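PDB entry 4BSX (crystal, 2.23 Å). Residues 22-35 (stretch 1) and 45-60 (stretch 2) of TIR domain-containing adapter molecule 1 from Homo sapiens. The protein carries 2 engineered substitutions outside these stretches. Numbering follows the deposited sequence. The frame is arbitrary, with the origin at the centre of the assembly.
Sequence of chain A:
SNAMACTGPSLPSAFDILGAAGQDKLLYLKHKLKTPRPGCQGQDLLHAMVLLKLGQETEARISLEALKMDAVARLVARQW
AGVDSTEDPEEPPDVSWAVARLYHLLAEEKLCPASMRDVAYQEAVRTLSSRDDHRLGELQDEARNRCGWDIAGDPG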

# COMPACT_ATOMS: atom_id res chain seq x y z
N GLY A 22 -14.97 2.01 -9.31
CA GLY A 22 -16.16 1.25 -9.62
C GLY A 22 -16.08 -0.13 -9.00
O GLY A 22 -14.99 -0.61 -8.74
N GLN A 23 -17.23 -0.77 -8.81
CA GLN A 23 -17.29 -2.08 -8.19
C GLN A 23 -16.75 -3.15 -9.12
O GLN A 23 -16.19 -4.16 -8.65
CB GLN A 23 -18.73 -2.42 -7.78
CG GLN A 23 -19.40 -1.45 -6.73
CD GLN A 23 -18.69 -1.41 -5.36
OE1 GLN A 23 -18.92 -2.24 -4.49
NE2 GLN A 23 -17.83 -0.42 -5.18
N ASP A 24 -16.92 -2.95 -10.43
CA ASP A 24 -16.46 -3.95 -11.41
C ASP A 24 -14.93 -4.03 -11.30
O ASP A 24 -14.39 -5.09 -10.98
CB ASP A 24 -16.88 -3.61 -12.87
CG ASP A 24 -18.33 -3.97 -13.20
OD1 ASP A 24 -19.00 -4.75 -12.47
OD2 ASP A 24 -18.82 -3.42 -14.21
N LYS A 25 -14.26 -2.90 -11.52
CA LYS A 25 -12.81 -2.76 -11.26
C LYS A 25 -12.32 -3.29 -9.91
O LYS A 25 -11.31 -4.00 -9.85
CB LYS A 25 -12.34 -1.33 -11.44
CG LYS A 25 -10.86 -1.22 -11.51
CD LYS A 25 -10.22 -1.98 -12.68
CE LYS A 25 -10.74 -1.61 -14.05
NZ LYS A 25 -10.19 -0.35 -14.57
N LEU A 26 -13.01 -3.02 -8.82
CA LEU A 26 -12.60 -3.64 -7.56
C LEU A 26 -12.67 -5.17 -7.59
O LEU A 26 -11.76 -5.86 -7.14
CB LEU A 26 -13.43 -3.11 -6.40
CG LEU A 26 -13.24 -1.63 -6.05
CD1 LEU A 26 -14.14 -1.29 -4.87
CD2 LEU A 26 -11.79 -1.31 -5.75
N LEU A 27 -13.77 -5.72 -8.09
CA LEU A 27 -13.87 -7.15 -8.33
C LEU A 27 -12.69 -7.67 -9.19
O LEU A 27 -12.06 -8.65 -8.83
CB LEU A 27 -15.22 -7.51 -8.97
CG LEU A 27 -16.39 -7.42 -7.96
CD1 LEU A 27 -17.74 -7.40 -8.60
CD2 LEU A 27 -16.30 -8.58 -6.92
N TYR A 28 -12.38 -6.97 -10.27
CA TYR A 28 -11.20 -7.24 -11.07
C TYR A 28 -9.93 -7.28 -10.22
O TYR A 28 -9.20 -8.25 -10.28
CB TYR A 28 -11.04 -6.18 -12.16
CG TYR A 28 -9.74 -6.31 -12.93
CD1 TYR A 28 -9.48 -7.44 -13.73
CD2 TYR A 28 -8.75 -5.32 -12.84
CE1 TYR A 28 -8.25 -7.57 -14.44
CE2 TYR A 28 -7.51 -5.44 -13.55
CZ TYR A 28 -7.29 -6.56 -14.34
OH TYR A 28 -6.10 -6.65 -15.02
N LEU A 29 -9.69 -6.25 -9.39
CA LEU A 29 -8.50 -6.24 -8.52
C LEU A 29 -8.50 -7.36 -7.47
O LEU A 29 -7.47 -8.01 -7.22
CB LEU A 29 -8.30 -4.88 -7.89
CG LEU A 29 -7.99 -3.85 -8.99
CD1 LEU A 29 -7.90 -2.41 -8.47
CD2 LEU A 29 -6.68 -4.20 -9.69
N LYS A 30 -9.65 -7.60 -6.87
CA LYS A 30 -9.77 -8.68 -5.90
C LYS A 30 -9.37 -10.04 -6.55
O LYS A 30 -8.67 -10.85 -5.95
CB LYS A 30 -11.22 -8.74 -5.36
CG LYS A 30 -11.60 -10.08 -4.71
CD LYS A 30 -13.11 -10.22 -4.39
CE LYS A 30 -13.38 -11.59 -3.72
NZ LYS A 30 -14.78 -11.79 -3.30
N HIS A 31 -9.86 -10.29 -7.76
CA HIS A 31 -9.68 -11.59 -8.36
C HIS A 31 -8.20 -11.74 -8.79
O HIS A 31 -7.60 -12.80 -8.63
CB HIS A 31 -10.60 -11.73 -9.59
CG HIS A 31 -12.08 -11.72 -9.27
ND1 HIS A 31 -12.64 -12.40 -8.22
CD2 HIS A 31 -13.10 -11.09 -9.90
CE1 HIS A 31 -13.95 -12.20 -8.21
NE2 HIS A 31 -14.24 -11.40 -9.21
N LYS A 32 -7.67 -10.64 -9.34
CA LYS A 32 -6.31 -10.54 -9.86
C LYS A 32 -5.20 -10.45 -8.80
O LYS A 32 -4.16 -11.06 -8.95
CB LYS A 32 -6.20 -9.29 -10.73
CG LYS A 32 -4.87 -9.08 -11.36
CD LYS A 32 -4.95 -7.89 -12.30
CE LYS A 32 -3.60 -7.57 -12.92
NZ LYS A 32 -3.64 -6.52 -13.97
N LEU A 33 -5.42 -9.68 -7.75
CA LEU A 33 -4.32 -9.37 -6.81
C LEU A 33 -4.03 -10.56 -5.91
O LEU A 33 -2.95 -10.66 -5.33
CB LEU A 33 -4.68 -8.16 -5.96
CG LEU A 33 -4.59 -6.80 -6.66
CD1 LEU A 33 -4.89 -5.67 -5.69
CD2 LEU A 33 -3.18 -6.61 -7.24
N LYS A 34 -5.00 -11.47 -5.83
CA LYS A 34 -5.01 -12.57 -4.86
C LYS A 34 -3.87 -13.55 -5.07
O LYS A 34 -3.44 -14.19 -4.11
CB LYS A 34 -6.39 -13.26 -4.96
CG LYS A 34 -6.50 -14.66 -4.34
CD LYS A 34 -7.02 -14.64 -2.91
CE LYS A 34 -7.65 -16.00 -2.53
NZ LYS A 34 -8.11 -16.07 -1.09
N THR A 35 -3.39 -13.67 -6.31
CA THR A 35 -2.28 -14.58 -6.64
C THR A 35 -1.04 -13.78 -6.99
O THR A 35 -1.10 -12.86 -7.81
CB THR A 35 -2.61 -15.51 -7.85
OG1 THR A 35 -2.76 -14.73 -9.05
CG2 THR A 35 -3.88 -16.35 -7.60
N LEU A 45 -1.17 -6.38 0.44
CA LEU A 45 -1.80 -5.35 1.26
C LEU A 45 -2.90 -4.70 0.41
O LEU A 45 -4.03 -4.54 0.87
CB LEU A 45 -0.74 -4.31 1.73
CG LEU A 45 -1.24 -3.06 2.49
CD1 LEU A 45 -1.91 -3.49 3.77
CD2 LEU A 45 -0.12 -2.02 2.80
N LEU A 46 -2.59 -4.39 -0.86
CA LEU A 46 -3.59 -3.84 -1.76
C LEU A 46 -4.78 -4.79 -1.98
O LEU A 46 -5.93 -4.35 -2.17
CB LEU A 46 -2.98 -3.46 -3.11
CG LEU A 46 -3.90 -2.62 -4.03
CD1 LEU A 46 -4.32 -1.31 -3.40
CD2 LEU A 46 -3.22 -2.33 -5.35
N HIS A 47 -4.54 -6.08 -1.96
CA HIS A 47 -5.63 -7.06 -2.07
C HIS A 47 -6.59 -6.87 -0.89
O HIS A 47 -7.82 -6.85 -1.04
CB HIS A 47 -5.03 -8.48 -2.11
CG HIS A 47 -6.04 -9.57 -1.99
ND1 HIS A 47 -6.92 -9.88 -3.00
CD2 HIS A 47 -6.28 -10.45 -0.99
CE1 HIS A 47 -7.71 -10.87 -2.60
NE2 HIS A 47 -7.33 -11.24 -1.39
N ALA A 48 -6.01 -6.68 0.28
CA ALA A 48 -6.80 -6.55 1.52
C ALA A 48 -7.61 -5.25 1.55
O ALA A 48 -8.77 -5.23 1.99
CB ALA A 48 -5.87 -6.64 2.77
N MSE A 49 -6.98 -4.16 1.10
CA MSE A 49 -7.63 -2.83 1.03
C MSE A 49 -8.77 -2.88 0.02
O MSE A 49 -9.86 -2.28 0.24
CB MSE A 49 -6.62 -1.76 0.64
CG MSE A 49 -5.58 -1.48 1.76
SE MSE A 49 -4.01 -0.45 1.11
CE MSE A 49 -4.78 1.15 0.38
N VAL A 50 -8.55 -3.59 -1.08
CA VAL A 50 -9.60 -3.82 -2.10
C VAL A 50 -10.80 -4.51 -1.48
O VAL A 50 -11.90 -4.07 -1.66
CB VAL A 50 -9.07 -4.64 -3.29
CG1 VAL A 50 -10.24 -5.26 -4.11
CG2 VAL A 50 -8.23 -3.74 -4.15
N LEU A 51 -10.56 -5.56 -0.72
CA LEU A 51 -11.62 -6.27 -0.01
C LEU A 51 -12.38 -5.35 0.98
O LEU A 51 -13.61 -5.41 1.12
CB LEU A 51 -11.00 -7.44 0.75
CG LEU A 51 -10.47 -8.53 -0.13
CD1 LEU A 51 -9.63 -9.54 0.67
CD2 LEU A 51 -11.63 -9.21 -0.81
N LEU A 52 -11.63 -4.52 1.69
CA LEU A 52 -12.22 -3.57 2.63
C LEU A 52 -13.11 -2.57 1.91
O LEU A 52 -14.20 -2.26 2.41
CB LEU A 52 -11.12 -2.81 3.38
CG LEU A 52 -10.32 -3.59 4.42
CD1 LEU A 52 -9.24 -2.72 5.00
CD2 LEU A 52 -11.26 -4.11 5.49
N LYS A 53 -12.66 -2.06 0.77
CA LYS A 53 -13.47 -1.13 -0.03
C LYS A 53 -14.70 -1.80 -0.71
O LYS A 53 -15.65 -1.14 -1.12
CB LYS A 53 -12.58 -0.44 -1.08
CG LYS A 53 -13.16 0.92 -1.56
CD LYS A 53 -13.04 2.01 -0.41
CE LYS A 53 -13.87 3.27 -0.71
NZ LYS A 53 -14.15 4.12 0.50
N LEU A 54 -14.66 -3.12 -0.83
CA LEU A 54 -15.81 -3.87 -1.34
C LEU A 54 -16.76 -4.23 -0.21
O LEU A 54 -17.78 -4.86 -0.43
CB LEU A 54 -15.37 -5.17 -2.04
CG LEU A 54 -15.03 -5.04 -3.53
CD1 LEU A 54 -14.15 -6.15 -4.02
CD2 LEU A 54 -16.30 -4.99 -4.37
N GLY A 55 -16.42 -3.88 1.03
CA GLY A 55 -17.29 -4.26 2.13
C GLY A 55 -17.02 -5.65 2.68
O GLY A 55 -17.69 -6.08 3.62
N GLN A 56 -16.04 -6.35 2.11
CA GLN A 56 -15.74 -7.72 2.52
C GLN A 56 -14.66 -7.73 3.61
O GLN A 56 -13.49 -8.10 3.38
CB GLN A 56 -15.32 -8.55 1.30
CG GLN A 56 -16.44 -8.64 0.25
CD GLN A 56 -15.99 -9.21 -1.10
OE1 GLN A 56 -15.34 -10.26 -1.18
NE2 GLN A 56 -16.35 -8.50 -2.17
N GLU A 57 -15.09 -7.34 4.80
CA GLU A 57 -14.24 -7.19 5.97
C GLU A 57 -13.76 -8.50 6.58
O GLU A 57 -12.59 -8.62 6.99
CB GLU A 57 -14.99 -6.40 7.05
CG GLU A 57 -15.34 -4.97 6.67
CD GLU A 57 -15.36 -4.04 7.87
OE1 GLU A 57 -14.94 -4.47 8.97
OE2 GLU A 57 -15.79 -2.87 7.71
N THR A 58 -14.66 -9.48 6.66
CA THR A 58 -14.29 -10.81 7.17
C THR A 58 -13.09 -11.35 6.42
O THR A 58 -12.12 -11.81 7.05
CB THR A 58 -15.45 -11.79 7.05
OG1 THR A 58 -16.44 -11.42 7.99
CG2 THR A 58 -15.03 -13.23 7.35
N GLU A 59 -13.12 -11.28 5.09
CA GLU A 59 -12.03 -11.84 4.30
C GLU A 59 -10.83 -10.90 4.42
O GLU A 59 -9.70 -11.34 4.58
CB GLU A 59 -12.49 -12.09 2.85
CG GLU A 59 -11.41 -12.65 1.88
CD GLU A 59 -11.96 -12.92 0.43
OE1 GLU A 59 -13.20 -12.97 0.26
OE2 GLU A 59 -11.17 -13.07 -0.53
N ALA A 60 -11.08 -9.59 4.39
CA ALA A 60 -10.00 -8.62 4.53
C ALA A 60 -9.21 -8.88 5.79
O ALA A 60 -7.98 -8.86 5.76
CB ALA A 60 -10.55 -7.21 4.56
O HOH W 1 -13.89 -14.32 -1.67

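Helices that pack through aliphatic side chains often place their few polar contacts at the margin of the interface, where a long side chain can pack its methylenes against the apolar centre and still carry its charged end to a partner. The pairing of residues 22-35 with residues 45-60 in this TIR domain-containing adapter illustrates the arrangement well. A single direct hydrogen bond joins the two stretches: Lys30 NZ donates to Gln56 OE1 at 2.7 Å. Lysine suits the position because its side chain, with all four chi angles in t, is fully extended. Its CA-to-CB bond points sideways, yet its end comes nearer, bringing the ammonium group to Gln56, the residue at the N-cap position of the next helix. A water extends the link, accepting from Lys30 NZ at 3.1 Å and donating to Glu59 OE1 at 2.5 Å. The direct separation of Lys30 NZ and Glu59 OE1, 4.1 Å, is beyond a salt bridge, as is the 4.3 Å between Lys34 NZ and Glu59 OE2. Glu59 therefore offers two lysines a favourable electrostatic environment, with the water making the closer connection to one of them.

Gln56 sits in the turn between the helices of the second stretch. Gly55 has positive phi and closes a Schellman motif, in which Gln56 N bonds to Leu51 O at 2.8 Å and Gly55 N to Leu52 O at 3.1 Å. A CB at these backbone angles would be jammed against the preceding carbonyl oxygen, so glycine fits here for local reasons. Gln56 follows at the N-cap position, its CA-to-CB bond directed toward the first stretch.

His47 bridges the polar margin and the core. Lys34 CA lies over one face of its imidazole, 4.0 Å from the ring centroid and 22° off the normal, a CH-pi contact. Near the ring plane, at the edge, Lys30 O comes within 3.5 Å of His47 CE1. A flat ring suits this place, offering a face to one residue and an edge to another.

Inward, the packing is aliphatic. Val50 is the knob, seated among Leu26, Leu29, Lys30 and Leu33. Its two methyls divide the work: Val50 CG1 lies 3.4 Å from Leu26 O and 3.8 Å from Lys30 CB, whereas Val50 CG2 approaches Leu29 CB at 3.9 Å and Leu33 CD1 at 4.2 Å. The compact, branched side chain thus fills the hole while the helix axes approach to 9.0 Å, running at 144° between their N-to-C directions. Toward one end, Leu33 CD1 meets Leu46 CG at 3.6 Å. Toward the other, Leu54, just past the helix, packs its CG 3.8 Å from Leu26 CB and its CD2 4.3 Å from Leu27 CG. Lys30 belongs to this layer too, its CG lying 4.0 Å from Leu51 CD2. Together the stretches bury 702 Å², counting both sides: leucines, a valine and the buried His47 fill the centre, and a lysine contributes methylenes to the packing and its charge to the margin.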